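Local atomic coordinates of alanine glyoxylate transaminase (PDB entry 2ZC0), a protein that probably transfers the amino group of alanine to glyoxylate, working as a homodimer with pyridoxal 5'-phosphate as its cofactor. Residues Ile37-Gly42 with Ile378-Ser383; Gly106-Leu111 with Gly252-Trp257; Val149-Asp154 with Asn186-Thr191; Lys176-Ile181 with Tyr207-Ile212; Ile203-Asp208 with Glu236-Val241. All coordinates share one frame; numbering follows the deposited sequence.

Contact 1: Ile37-Gly42 with Ile378-Ser383; sequences ISLAAG and IRLNFS
L39 and N381 bring their CA atoms to 4.7 Å where the chain leaving strand 37-38 passes the end of strand 377-381. One backbone bond joins them: N381 N donates to L39 O at 3.0 Å, with the donor lying 50° out of the carbonyl plane. The next carbonyl is met by a side chain instead. R379 NH2 reaches A40 O over 2.8 Å, again from above the carbonyl plane, and the oxygen lies at the edge of the guanidinium. A bend at chi3 (75°) in an otherwise extended chain turns the group this way. One water sits between the partners, 2.9 Å from L39 O and 2.8 Å from A40 O, and accepts from R379 NE. Strand 377-381 pairs antiparallel with strand 336-340 in the small domain of this aminotransferase family, where relatives carry an arginine near this place that receives the substrate carboxylate; no substrate is bound here. An alanine in place of R379 would probably leave A40 O without its guanidinium donor and N186 OD1 without the bond from R379 NH1. N381 points its CB toward the loop, against A40 O at 3.6 Å. Its amide is fixed at both ends, ND2 giving a nearly straight bond (174°) to S383 OG while OD1 accepts from R384 N. Away from this amide, the CD2 methyls of L39 and L380 come to 4.4 Å.

Contact 2: Gly106-Leu111 with Gly252-Trp257; sequences GGTGAL and GFRIGW. With PMP (4'-deoxy-4'-aminopyridoxal-5'-phosphate), chain F.
T108 and R254 share one phosphate oxygen of the cofactor, O3P, which accepts three bonds. T108 OG1 gives the shortest, 2.7 Å, and T108 N adds a longer one of 3.3 Å. From the other segment R254 NH2 donates to O3P over 3.0 Å. This is the phosphate-binding cup of the fold-type I pyridoxal phosphate enzymes, in which the first turn of helix 106-118 points its N-H groups at the phosphate. That helix end and the guanidinium would together probably stabilise the negative charge. Bends at chi2 (-73°) and chi3 (67°) curl the R254 chain back, so that its guanidinium meets the phosphate edge-on. The second subunit completes the site: D276 O of that subunit accepts from R254 NH2, and Y71 OH of the same subunit bonds the cofactor. Glycines make the close approach possible. G106 lies with its CA over one face of the guanidinium, and a CB on it would collide with R254 NH2. G106 and G256 pass with their CA atoms 3.7 Å apart, where a side chain on G256 would strike the G106-G107 peptide. G106 N and G256 N, 3.4 Å apart, are two donors and form no bond with each other. One turn along the helix the CB methyl of A110 rests against the backbone carbonyl of W257, 3.5 Å from its O.

Contact 3: Val149-Asp154 with Asn186-Thr191; sequences VPVDND and NPMGVT. With PMP (4'-deoxy-4'-aminopyridoxal-5'-phosphate), chain F.
V190 reaches from the loop that follows strand 175-180 into the bend where strand 145-152 ends, and its side chain can be followed atom by atom. Its CB lies 3.7 Å from D152 O. From there the two methyls divide. CG1, anti to the carbonyl carbon (chi1 -58°), touches N153 CA at 3.7 Å and also meets N153 OD1, the two side chains crossing at about a right angle. CG2 presses on D152 O at 3.5 Å and has V151 CG2 as a more distant neighbour. That V151 methyl has closer company in M188: CG of M188 lies against it directly, and the bends at chi2 and chi3 bring CE back to it as well, at 3.9 Å. D152 turns the other way and shapes the bend: its OD1 accepts from D154 N, an Asx turn, and its OD2 forms a salt bridge with R196. The loop starts at the cofactor. N186 ND2 donates to O3 of the cofactor over 2.8 Å, and the amide oxygen is engaged as well, which fixes the amide orientation. The peptide between N186 and P187 is cis, as at the matching Asn-Pro step of aspartate aminotransferase, and it redirects the chain from the pocket toward V151. Between the two segments, then, the cohesion is of methyls against methyls, backbone and oxygens; the polar bonds act within the bend, toward R196 and at the cofactor, where a donor at O3 would probably favour its ionised form.

Contact 4: Lys176-Ile181 with Tyr207-Ile212; sequences KLIYTI and YDLLII
L210 and K176 begin a ladder of backbone bonds between two parallel strands, the outer members of a beta-alpha-beta unit whose helix is 194-207. L210 N meets K176 O at 2.9 Å along a nearly straight N-H (174°). The weak bond from I178 N to L210 O follows, then I212 N to I178 O at 2.8 Å and T180 N to I212 O at 3.1 Å. Side chains alternate about this ladder. L177 and L210 lie side by side and point the same way, CD2 of L177 at 3.6 Å from CB of L210. L177 meets L118, and Y179 and I212 meet L111, of helix 106-118, while L210 on the same face packs on Y6 of the second subunit. I178 and I211 turn to the other face, onto L200 of the unit's own helix; next to them CG2 of T180 touches CG2 of I211 at 3.8 Å. Just before strand 210-214, L209 lays CD2 against K176 CA. Farther out, K176 NZ bonds L118 O and Y6 O of the second subunit, and T180 OG1 bonds E128. The ring of Y179 leans on I212, with CD2 4.1 Å from CG2, and its OH is hydrogen-bonded to D214 OD1.

Contact 5: Ile203-Asp208 with Glu236-Val241; sequences IASKYD and EGRVIV
R238 and D208 meet in the salt bridge that crosses this contact. R238 meets the carboxylate end-on and places two nitrogens on one oxygen, with NH2 at 2.8 Å and NH1 at 2.9 Å from D208 OD1. NH2 uses the anti lone pair of that oxygen, NH1 comes from above the carboxylate plane, and the carboxylate and guanidinium planes stand 74° apart. The NE of R238, meanwhile, forms a salt bridge with E236 OE2 at 2.8 Å, so one guanidinium serves two acids. The hydrogen bonds widen the network. S205 OG, anti to its backbone N (chi1 169°), donates to E236 OE1 at 2.8 Å on the syn side, tying the helix to the same carboxylate, and R238 NH2 also bonds L209 O. D208 has partners in other chains: its OD1 accepts from Y6 OH of the second subunit, and its OD2 pairs with K5 of the third. Packing makes up the remainder, as the extended R238 chain runs past the helix end. A204 O lies 3.7 Å above one face of the R238 guanidinium, R238 CD faces A204 CB, and R238 NE passes 3.3 Å from S205 CA. A leucine in place of R238 would probably leave the carboxylates of D208 and E236 without their shared counter-charge. D208 itself, with positive phi, is the C-prime residue of a Schellman motif in which L209 N bonds A204 O, the turn that ends the helix of a beta-alpha-beta unit and sends the chain into strand 210-214.

Contact 1 encloses the others along the chain, and contact 2 encloses contacts 3, 4 and 5; contacts 3 and 4 interleave, and contact 3 closes before contact 5 opens. Contacts 2 to 5 reach the eight-stranded mixed sheet of the large domain, whereas contact 1 lies apart, its centre about 34 Å from that of contact 5. Contact 4 pairs strand 175-180 with 210-214; contact 5, its centre about 6 Å away, sets the end of helix 194-207 against the approach to strand 239-244, the next neighbour of 210-214. Contacts 2 and 3 both reach the cofactor, and R379 of contact 1 probably bonds N186 of contact 3, so the pocket is joined to sheet and small domain alike.

Contact 1: Ile37-Gly42 with Ile378-Ser383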
# COMPACT_ATOMS: atom_id res chain seq x y z
N ILE A 37 13.30 7.79 41.43
CA ILE A 37 12.53 9.02 41.28
C ILE A 37 12.34 9.20 39.77
O ILE A 37 13.32 9.26 39.02
CB ILE A 37 13.28 10.20 41.88
N SER A 38 11.09 9.29 39.33
CA SER A 38 10.80 9.43 37.91
C SER A 38 10.43 10.82 37.40
O SER A 38 9.54 11.49 37.93
CB SER A 38 9.70 8.46 37.49
OG SER A 38 9.48 8.52 36.10
N LEU A 39 11.12 11.21 36.33
CA LEU A 39 10.92 12.48 35.65
C LEU A 39 10.74 12.12 34.17
O LEU A 39 11.11 12.89 33.28
CB LEU A 39 12.17 13.37 35.82
CG LEU A 39 12.31 14.32 37.01
CD1 LEU A 39 11.87 13.67 38.30
CD2 LEU A 39 13.77 14.76 37.11
N ALA A 40 10.17 10.95 33.92
CA ALA A 40 10.00 10.48 32.55
C ALA A 40 8.58 10.50 31.99
O ALA A 40 8.17 11.45 31.34
CB ALA A 40 10.59 9.08 32.43
N ALA A 41 7.85 9.41 32.24
CA ALA A 41 6.48 9.26 31.76
C ALA A 41 5.65 10.53 31.85
O ALA A 41 5.83 11.35 32.74
CB ALA A 41 5.79 8.15 32.52
N GLY A 42 4.73 10.68 30.91
CA GLY A 42 3.88 11.85 30.89
C GLY A 42 2.55 11.69 31.61
O GLY A 42 1.50 12.06 31.08
N ILE A 378 17.23 16.07 26.63
CA ILE A 378 16.71 15.22 27.69
C ILE A 378 15.37 15.80 28.11
O ILE A 378 15.29 16.96 28.52
CB ILE A 378 17.65 15.17 28.93
CG1 ILE A 378 18.75 14.12 28.74
CG2 ILE A 378 16.85 14.82 30.18
CD1 ILE A 378 19.86 14.55 27.81
N ARG A 379 14.31 15.02 28.00
CA ARG A 379 13.00 15.52 28.38
C ARG A 379 12.74 15.25 29.86
O ARG A 379 13.01 14.15 30.36
CB ARG A 379 11.92 14.87 27.54
CG ARG A 379 10.59 15.59 27.57
CD ARG A 379 9.53 14.71 26.94
NE ARG A 379 9.18 13.64 27.86
CZ ARG A 379 8.30 12.69 27.60
NH1 ARG A 379 7.67 12.66 26.43
NH2 ARG A 379 8.02 11.78 28.53
N LEU A 380 12.24 16.26 30.55
CA LEU A 380 11.95 16.15 31.97
C LEU A 380 10.49 16.46 32.23
O LEU A 380 9.96 17.44 31.71
CB LEU A 380 12.80 17.15 32.77
CG LEU A 380 14.31 17.13 32.59
CD1 LEU A 380 14.94 18.25 33.44
CD2 LEU A 380 14.85 15.76 33.00
N ASN A 381 9.86 15.64 33.05
CA ASN A 381 8.46 15.82 33.38
C ASN A 381 8.29 16.29 34.82
O ASN A 381 8.99 15.81 35.70
CB ASN A 381 7.73 14.49 33.19
CG ASN A 381 6.39 14.49 33.86
OD1 ASN A 381 6.22 13.88 34.92
ND2 ASN A 381 5.44 15.19 33.27
N PHE A 382 7.37 17.23 35.07
CA PHE A 382 7.16 17.70 36.43
C PHE A 382 5.75 17.46 36.98
O PHE A 382 5.47 17.77 38.14
CB PHE A 382 7.50 19.21 36.56
CG PHE A 382 6.79 20.09 35.59
CD1 PHE A 382 7.37 20.40 34.36
CD2 PHE A 382 5.54 20.61 35.89
CE1 PHE A 382 6.71 21.23 33.45
CE2 PHE A 382 4.88 21.44 34.98
CZ PHE A 382 5.46 21.75 33.76
N SER A 383 4.88 16.87 36.17
CA SER A 383 3.52 16.61 36.61
C SER A 383 3.37 15.45 37.58
O SER A 383 2.62 15.55 38.56
CB SER A 383 2.59 16.40 35.40
OG SER A 383 3.02 15.31 34.58
O HOH W 1 10.27 13.15 30.54

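Contact 2: Gly106-Leu111 with Gly252-Trp257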
# COMPACT_ATOMS: atom_id res chain seq x y z
N GLY A 106 -8.44 7.91 23.73
CA GLY A 106 -7.42 8.90 24.02
C GLY A 106 -7.00 9.71 22.80
O GLY A 106 -7.53 9.51 21.71
N GLY A 107 -6.07 10.64 22.99
CA GLY A 107 -5.59 11.44 21.87
C GLY A 107 -4.85 10.54 20.89
O GLY A 107 -4.81 10.84 19.69
N THR A 108 -4.30 9.44 21.39
CA THR A 108 -3.55 8.47 20.59
C THR A 108 -4.48 7.82 19.56
O THR A 108 -4.18 7.81 18.37
CB THR A 108 -2.95 7.33 21.46
OG1 THR A 108 -2.06 7.89 22.44
CG2 THR A 108 -2.18 6.33 20.60
N GLY A 109 -5.60 7.28 20.03
CA GLY A 109 -6.55 6.65 19.12
C GLY A 109 -7.03 7.63 18.08
O GLY A 109 -7.13 7.29 16.91
N ALA A 110 -7.31 8.86 18.51
CA ALA A 110 -7.77 9.91 17.60
C ALA A 110 -6.76 10.12 16.49
O ALA A 110 -7.12 10.20 15.31
CB ALA A 110 -7.98 11.21 18.38
N LEU A 111 -5.49 10.20 16.86
CA LEU A 111 -4.42 10.41 15.89
C LEU A 111 -4.23 9.19 14.96
O LEU A 111 -3.88 9.35 13.80
CB LEU A 111 -3.11 10.73 16.62
CG LEU A 111 -2.58 12.17 16.81
CD1 LEU A 111 -3.46 13.21 16.16
CD2 LEU A 111 -2.41 12.44 18.30
N GLY A 252 -5.16 7.25 32.26
CA GLY A 252 -5.49 5.85 32.02
C GLY A 252 -6.94 5.52 31.66
O GLY A 252 -7.27 4.35 31.45
N PHE A 253 -7.81 6.54 31.59
CA PHE A 253 -9.22 6.34 31.27
C PHE A 253 -9.41 6.15 29.75
O PHE A 253 -10.40 5.58 29.30
CB PHE A 253 -10.07 7.53 31.77
CG PHE A 253 -10.28 7.54 33.27
CD1 PHE A 253 -11.12 6.61 33.88
CD2 PHE A 253 -9.60 8.46 34.07
CE1 PHE A 253 -11.27 6.58 35.27
CE2 PHE A 253 -9.75 8.44 35.47
CZ PHE A 253 -10.59 7.50 36.07
N ARG A 254 -8.45 6.62 28.97
CA ARG A 254 -8.51 6.47 27.52
C ARG A 254 -9.74 7.20 26.96
O ARG A 254 -10.54 6.59 26.26
CB ARG A 254 -8.59 4.97 27.13
CG ARG A 254 -7.51 4.04 27.74
CD ARG A 254 -6.15 4.25 27.09
NE ARG A 254 -5.65 5.56 27.43
CZ ARG A 254 -5.03 6.39 26.60
NH1 ARG A 254 -4.63 7.58 27.06
NH2 ARG A 254 -4.80 6.06 25.33
N ILE A 255 -9.88 8.48 27.27
CA ILE A 255 -11.00 9.28 26.77
C ILE A 255 -10.46 10.48 25.99
O ILE A 255 -9.95 11.44 26.57
CB ILE A 255 -11.92 9.81 27.91
CG1 ILE A 255 -12.76 8.67 28.50
CG2 ILE A 255 -12.88 10.88 27.36
CD1 ILE A 255 -13.72 8.02 27.50
N GLY A 256 -10.56 10.38 24.67
CA GLY A 256 -10.08 11.43 23.79
C GLY A 256 -11.11 11.69 22.71
O GLY A 256 -12.19 11.09 22.71
N TRP A 257 -10.79 12.57 21.78
CA TRP A 257 -11.74 12.89 20.74
C TRP A 257 -11.14 13.46 19.47
O TRP A 257 -10.00 13.91 19.43
CB TRP A 257 -12.81 13.87 21.29
CG TRP A 257 -12.23 15.16 21.83
CD1 TRP A 257 -11.81 16.24 21.10
CD2 TRP A 257 -11.93 15.46 23.20
NE1 TRP A 257 -11.26 17.19 21.93
CE2 TRP A 257 -11.32 16.74 23.23
CE3 TRP A 257 -12.11 14.78 24.41
CZ2 TRP A 257 -10.89 17.35 24.42
CZ3 TRP A 257 -11.68 15.37 25.59
CH2 TRP A 257 -11.08 16.65 25.59
N1 PMP F . -0.73 14.10 22.22
C2 PMP F . 0.37 14.48 22.92
C2A PMP F . 1.16 15.67 22.37
C3 PMP F . 0.76 13.80 24.10
O3 PMP F . 1.90 14.21 24.79
C4 PMP F . -0.03 12.68 24.56
C4A PMP F . 0.40 11.95 25.85
N4A PMP F . 0.74 10.55 25.63
C5 PMP F . -1.27 12.29 23.73
C6 PMP F . -1.56 13.04 22.56
C5A PMP F . -2.20 11.13 24.10
O4P PMP F . -2.70 11.37 25.06
P PMP F . -3.78 10.17 25.49
O1P PMP F . -5.63 10.60 25.49
O2P PMP F . -3.34 9.74 27.30
O3P PMP F . -3.61 8.66 24.50

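Contact 3: Val149-Asp154 with Asn186-Thr191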
# COMPACT_ATOMS: atom_id res chain seq x y z
N VAL A 149 9.98 20.71 11.12
CA VAL A 149 10.22 22.15 10.99
C VAL A 149 10.65 22.62 12.39
O VAL A 149 9.92 22.45 13.35
CB VAL A 149 8.94 22.92 10.60
CG1 VAL A 149 9.22 24.43 10.59
CG2 VAL A 149 8.46 22.50 9.22
N PRO A 150 11.85 23.23 12.51
CA PRO A 150 12.39 23.73 13.78
C PRO A 150 11.43 24.60 14.59
O PRO A 150 10.59 25.30 14.02
CB PRO A 150 13.62 24.52 13.35
CG PRO A 150 14.07 23.80 12.13
CD PRO A 150 12.76 23.54 11.40
N VAL A 151 11.58 24.58 15.91
CA VAL A 151 10.75 25.39 16.79
C VAL A 151 11.64 26.18 17.76
O VAL A 151 12.82 25.86 17.93
CB VAL A 151 9.80 24.52 17.65
CG1 VAL A 151 9.09 23.49 16.77
CG2 VAL A 151 10.57 23.84 18.75
N ASP A 152 11.08 27.22 18.38
CA ASP A 152 11.79 28.00 19.40
C ASP A 152 10.78 28.17 20.54
O ASP A 152 9.74 27.52 20.51
CB ASP A 152 12.30 29.35 18.87
CG ASP A 152 11.21 30.20 18.27
OD1 ASP A 152 10.15 30.34 18.90
OD2 ASP A 152 11.42 30.76 17.19
N ASN A 153 11.05 29.02 21.54
CA ASN A 153 10.11 29.18 22.65
C ASN A 153 8.74 29.72 22.22
O ASN A 153 7.80 29.76 23.01
CB ASN A 153 10.73 30.06 23.76
CG ASN A 153 11.63 29.24 24.72
OD1 ASN A 153 11.16 28.67 25.71
ND2 ASN A 153 12.92 29.18 24.40
N ASP A 154 8.64 30.11 20.95
CA ASP A 154 7.39 30.60 20.39
C ASP A 154 6.74 29.56 19.48
O ASP A 154 5.87 29.88 18.67
CB ASP A 154 7.60 31.90 19.62
CG ASP A 154 7.53 33.10 20.52
OD1 ASP A 154 6.73 33.03 21.48
OD2 ASP A 154 8.24 34.11 20.28
N ASN A 186 4.84 18.53 23.67
CA ASN A 186 5.58 17.39 24.19
C ASN A 186 6.50 17.22 22.99
O ASN A 186 6.03 17.11 21.85
CB ASN A 186 4.65 16.17 24.32
CG ASN A 186 5.37 14.92 24.82
OD1 ASN A 186 6.58 14.81 24.73
ND2 ASN A 186 4.60 13.96 25.33
N PRO A 187 7.83 17.20 23.19
CA PRO A 187 8.61 17.30 24.43
C PRO A 187 9.15 18.69 24.80
O PRO A 187 9.53 18.91 25.94
CB PRO A 187 9.75 16.35 24.16
CG PRO A 187 10.08 16.68 22.72
CD PRO A 187 8.71 16.85 22.06
N MET A 188 9.18 19.62 23.84
CA MET A 188 9.72 20.95 24.10
C MET A 188 9.03 21.78 25.17
O MET A 188 9.67 22.60 25.83
CB MET A 188 9.79 21.74 22.80
CG MET A 188 10.90 21.27 21.86
SD MET A 188 12.59 21.50 22.51
CE MET A 188 13.15 22.82 21.48
N GLY A 189 7.73 21.57 25.35
CA GLY A 189 7.00 22.32 26.37
C GLY A 189 6.75 23.77 26.03
O GLY A 189 6.32 24.55 26.89
N VAL A 190 7.03 24.15 24.79
CA VAL A 190 6.83 25.52 24.33
C VAL A 190 5.45 25.65 23.67
O VAL A 190 4.89 24.64 23.22
CB VAL A 190 7.90 25.91 23.30
CG1 VAL A 190 9.29 25.76 23.91
CG2 VAL A 190 7.78 25.02 22.06
N THR A 191 4.92 26.87 23.61
CA THR A 191 3.62 27.09 23.00
C THR A 191 3.65 28.14 21.92
O THR A 191 4.18 29.24 22.11
CB THR A 191 2.55 27.51 24.02
OG1 THR A 191 2.60 28.93 24.20
CG2 THR A 191 2.75 26.83 25.34
N1 PMP F . -0.73 14.10 22.22
C2 PMP F . 0.37 14.48 22.92
C2A PMP F . 1.16 15.67 22.37
C3 PMP F . 0.76 13.80 24.10
O3 PMP F . 1.90 14.21 24.79
C4 PMP F . -0.03 12.68 24.56
C4A PMP F . 0.40 11.95 25.85
N4A PMP F . 0.74 10.55 25.63
C5 PMP F . -1.27 12.29 23.73
C6 PMP F . -1.56 13.04 22.56
C5A PMP F . -2.20 11.13 24.10
O4P PMP F . -2.70 11.37 25.06
P PMP F . -3.78 10.17 25.49
O1P PMP F . -5.63 10.60 25.49
O2P PMP F . -3.34 9.74 27.30
O3P PMP F . -3.61 8.66 24.50

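Contact 4: Lys176-Ile181 with Tyr207-Ile212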
# COMPACT_ATOMS: atom_id res chain seq x y z
N LYS A 176 0.27 16.95 2.44
CA LYS A 176 -1.10 17.44 2.60
C LYS A 176 -1.45 17.79 4.02
O LYS A 176 -2.34 18.61 4.25
CB LYS A 176 -2.10 16.40 2.09
CG LYS A 176 -2.53 15.40 3.14
CD LYS A 176 -3.62 14.43 2.65
CE LYS A 176 -3.08 13.38 1.70
NZ LYS A 176 -4.07 12.30 1.48
N LEU A 177 -0.76 17.19 4.98
CA LEU A 177 -1.07 17.45 6.38
C LEU A 177 0.08 18.05 7.15
O LEU A 177 1.26 17.86 6.82
CB LEU A 177 -1.49 16.15 7.09
CG LEU A 177 -2.53 15.21 6.47
CD1 LEU A 177 -2.56 13.89 7.26
CD2 LEU A 177 -3.89 15.87 6.47
N ILE A 178 -0.29 18.77 8.20
CA ILE A 178 0.65 19.38 9.11
C ILE A 178 0.11 19.04 10.48
O ILE A 178 -1.04 19.36 10.77
CB ILE A 178 0.66 20.91 8.98
CG1 ILE A 178 1.32 21.34 7.67
CG2 ILE A 178 1.38 21.51 10.19
CD1 ILE A 178 1.33 22.85 7.47
N TYR A 179 0.91 18.34 11.27
CA TYR A 179 0.56 17.96 12.63
C TYR A 179 1.30 18.94 13.55
O TYR A 179 2.53 19.10 13.43
CB TYR A 179 1.02 16.53 12.92
CG TYR A 179 0.99 16.11 14.39
CD1 TYR A 179 2.18 15.92 15.10
CD2 TYR A 179 -0.21 15.90 15.06
CE1 TYR A 179 2.18 15.54 16.44
CE2 TYR A 179 -0.22 15.51 16.42
CZ TYR A 179 0.98 15.34 17.09
OH TYR A 179 1.00 14.98 18.43
N THR A 180 0.56 19.58 14.45
CA THR A 180 1.14 20.54 15.38
C THR A 180 0.53 20.45 16.78
O THR A 180 -0.64 20.11 16.95
CB THR A 180 0.96 21.99 14.84
OG1 THR A 180 1.37 22.93 15.83
CG2 THR A 180 -0.49 22.25 14.48
N ILE A 181 1.36 20.77 17.78
CA ILE A 181 0.97 20.78 19.19
C ILE A 181 1.26 22.22 19.64
O ILE A 181 2.28 22.49 20.27
CB ILE A 181 1.85 19.81 20.01
CG1 ILE A 181 1.96 18.46 19.28
CG2 ILE A 181 1.28 19.65 21.42
CD1 ILE A 181 2.97 17.48 19.88
N TYR A 207 -1.42 27.13 0.64
CA TYR A 207 -1.00 25.92 -0.05
C TYR A 207 -2.06 24.83 -0.05
O TYR A 207 -1.83 23.74 -0.56
CB TYR A 207 0.29 25.41 0.58
CG TYR A 207 1.46 26.33 0.34
CD1 TYR A 207 2.16 26.30 -0.87
CD2 TYR A 207 1.85 27.26 1.31
CE1 TYR A 207 3.21 27.19 -1.11
CE2 TYR A 207 2.90 28.16 1.07
CZ TYR A 207 3.57 28.11 -0.14
OH TYR A 207 4.60 28.98 -0.38
N ASP A 208 -3.22 25.15 0.52
CA ASP A 208 -4.32 24.20 0.58
C ASP A 208 -3.87 22.91 1.26
O ASP A 208 -3.70 21.87 0.63
CB ASP A 208 -4.84 23.91 -0.83
CG ASP A 208 -6.11 23.07 -0.83
OD1 ASP A 208 -6.84 23.05 0.20
OD2 ASP A 208 -6.39 22.45 -1.88
N LEU A 209 -3.67 23.01 2.57
CA LEU A 209 -3.23 21.90 3.39
C LEU A 209 -4.18 21.77 4.58
O LEU A 209 -4.92 22.69 4.91
CB LEU A 209 -1.79 22.15 3.89
CG LEU A 209 -0.68 22.22 2.82
CD1 LEU A 209 0.62 22.75 3.41
CD2 LEU A 209 -0.47 20.84 2.24
N LEU A 210 -4.18 20.60 5.20
CA LEU A 210 -5.01 20.36 6.37
C LEU A 210 -4.07 20.42 7.56
O LEU A 210 -2.88 20.14 7.41
CB LEU A 210 -5.67 18.98 6.27
CG LEU A 210 -7.19 18.91 6.01
CD1 LEU A 210 -7.64 19.95 5.00
CD2 LEU A 210 -7.51 17.52 5.53
N ILE A 211 -4.60 20.79 8.72
CA ILE A 211 -3.81 20.89 9.94
C ILE A 211 -4.47 20.09 11.03
O ILE A 211 -5.64 20.29 11.31
CB ILE A 211 -3.75 22.38 10.46
CG1 ILE A 211 -2.95 23.25 9.50
CG2 ILE A 211 -3.19 22.43 11.87
CD1 ILE A 211 -3.11 24.75 9.79
N ILE A 212 -3.72 19.17 11.63
CA ILE A 212 -4.23 18.37 12.74
C ILE A 212 -3.64 19.01 14.00
O ILE A 212 -2.44 18.92 14.23
CB ILE A 212 -3.73 16.91 12.69
CG1 ILE A 212 -4.26 16.21 11.44
CG2 ILE A 212 -4.14 16.20 13.96
CD1 ILE A 212 -3.85 14.75 11.36

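Contact 5: Ile203-Asp208 with Glu236-Val241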
# COMPACT_ATOMS: atom_id res chain seq x y z
N ILE A 203 -0.70 30.05 5.74
CA ILE A 203 0.07 29.12 4.93
C ILE A 203 -0.74 27.89 4.52
O ILE A 203 -0.66 27.42 3.38
CB ILE A 203 1.35 28.69 5.67
CG1 ILE A 203 2.27 29.92 5.80
CG2 ILE A 203 2.03 27.54 4.94
CD1 ILE A 203 3.58 29.64 6.48
N ALA A 204 -1.53 27.37 5.46
CA ALA A 204 -2.37 26.21 5.17
C ALA A 204 -3.33 26.59 4.04
O ALA A 204 -3.50 25.84 3.08
CB ALA A 204 -3.15 25.80 6.40
N SER A 205 -3.94 27.76 4.16
CA SER A 205 -4.88 28.22 3.15
C SER A 205 -4.16 28.49 1.83
O SER A 205 -4.66 28.14 0.76
CB SER A 205 -5.57 29.50 3.63
OG SER A 205 -6.30 30.11 2.58
N LYS A 206 -2.98 29.10 1.92
CA LYS A 206 -2.20 29.43 0.74
C LYS A 206 -1.77 28.21 -0.05
O LYS A 206 -1.74 28.24 -1.28
CB LYS A 206 -0.96 30.25 1.15
CG LYS A 206 -0.05 30.63 -0.01
CD LYS A 206 1.09 31.52 0.45
CE LYS A 206 2.00 31.90 -0.70
NZ LYS A 206 3.13 32.77 -0.22
N TYR A 207 -1.42 27.13 0.64
CA TYR A 207 -1.00 25.92 -0.05
C TYR A 207 -2.06 24.83 -0.05
O TYR A 207 -1.83 23.74 -0.56
CB TYR A 207 0.29 25.41 0.58
CG TYR A 207 1.46 26.33 0.34
CD1 TYR A 207 2.16 26.30 -0.87
CD2 TYR A 207 1.85 27.26 1.31
CE1 TYR A 207 3.21 27.19 -1.11
CE2 TYR A 207 2.90 28.16 1.07
CZ TYR A 207 3.57 28.11 -0.14
OH TYR A 207 4.60 28.98 -0.38
N ASP A 208 -3.22 25.15 0.52
CA ASP A 208 -4.32 24.20 0.58
C ASP A 208 -3.87 22.91 1.26
O ASP A 208 -3.70 21.87 0.63
CB ASP A 208 -4.84 23.91 -0.83
CG ASP A 208 -6.11 23.07 -0.83
OD1 ASP A 208 -6.84 23.05 0.20
OD2 ASP A 208 -6.39 22.45 -1.88
N GLU A 236 -11.90 28.57 7.38
CA GLU A 236 -11.92 27.78 6.16
C GLU A 236 -12.14 26.30 6.46
O GLU A 236 -12.34 25.50 5.55
CB GLU A 236 -10.63 27.96 5.38
CG GLU A 236 -10.36 29.40 5.00
CD GLU A 236 -9.21 29.52 4.03
OE1 GLU A 236 -8.84 30.67 3.69
OE2 GLU A 236 -8.67 28.48 3.60
N GLY A 237 -12.11 25.93 7.74
CA GLY A 237 -12.33 24.54 8.12
C GLY A 237 -11.20 23.61 7.70
O GLY A 237 -11.44 22.48 7.28
N ARG A 238 -9.96 24.10 7.81
CA ARG A 238 -8.78 23.34 7.44
C ARG A 238 -8.13 22.67 8.63
O ARG A 238 -7.08 22.03 8.48
CB ARG A 238 -7.73 24.24 6.79
CG ARG A 238 -8.12 24.78 5.45
CD ARG A 238 -7.05 25.73 4.93
NE ARG A 238 -7.34 26.06 3.54
CZ ARG A 238 -7.32 25.18 2.55
NH1 ARG A 238 -7.61 25.56 1.31
NH2 ARG A 238 -6.99 23.92 2.81
N VAL A 239 -8.67 22.83 9.83
CA VAL A 239 -8.04 22.15 10.93
C VAL A 239 -8.94 21.10 11.57
O VAL A 239 -10.17 21.24 11.65
CB VAL A 239 -7.41 23.15 12.01
CG1 VAL A 239 -7.52 24.59 11.54
CG2 VAL A 239 -7.99 22.92 13.37
N ILE A 240 -8.29 20.03 12.00
CA ILE A 240 -8.95 18.91 12.63
C ILE A 240 -8.27 18.80 13.97
O ILE A 240 -7.06 18.90 14.04
CB ILE A 240 -8.67 17.63 11.82
CG1 ILE A 240 -9.25 17.80 10.41
CG2 ILE A 240 -9.15 16.41 12.58
CD1 ILE A 240 -8.91 16.68 9.45
N VAL A 241 -9.02 18.65 15.05
CA VAL A 241 -8.31 18.53 16.31
C VAL A 241 -8.37 17.12 16.86
O VAL A 241 -9.30 16.35 16.59
CB VAL A 241 -8.81 19.54 17.40
CG1 VAL A 241 -9.73 20.58 16.79
CG2 VAL A 241 -9.44 18.81 18.56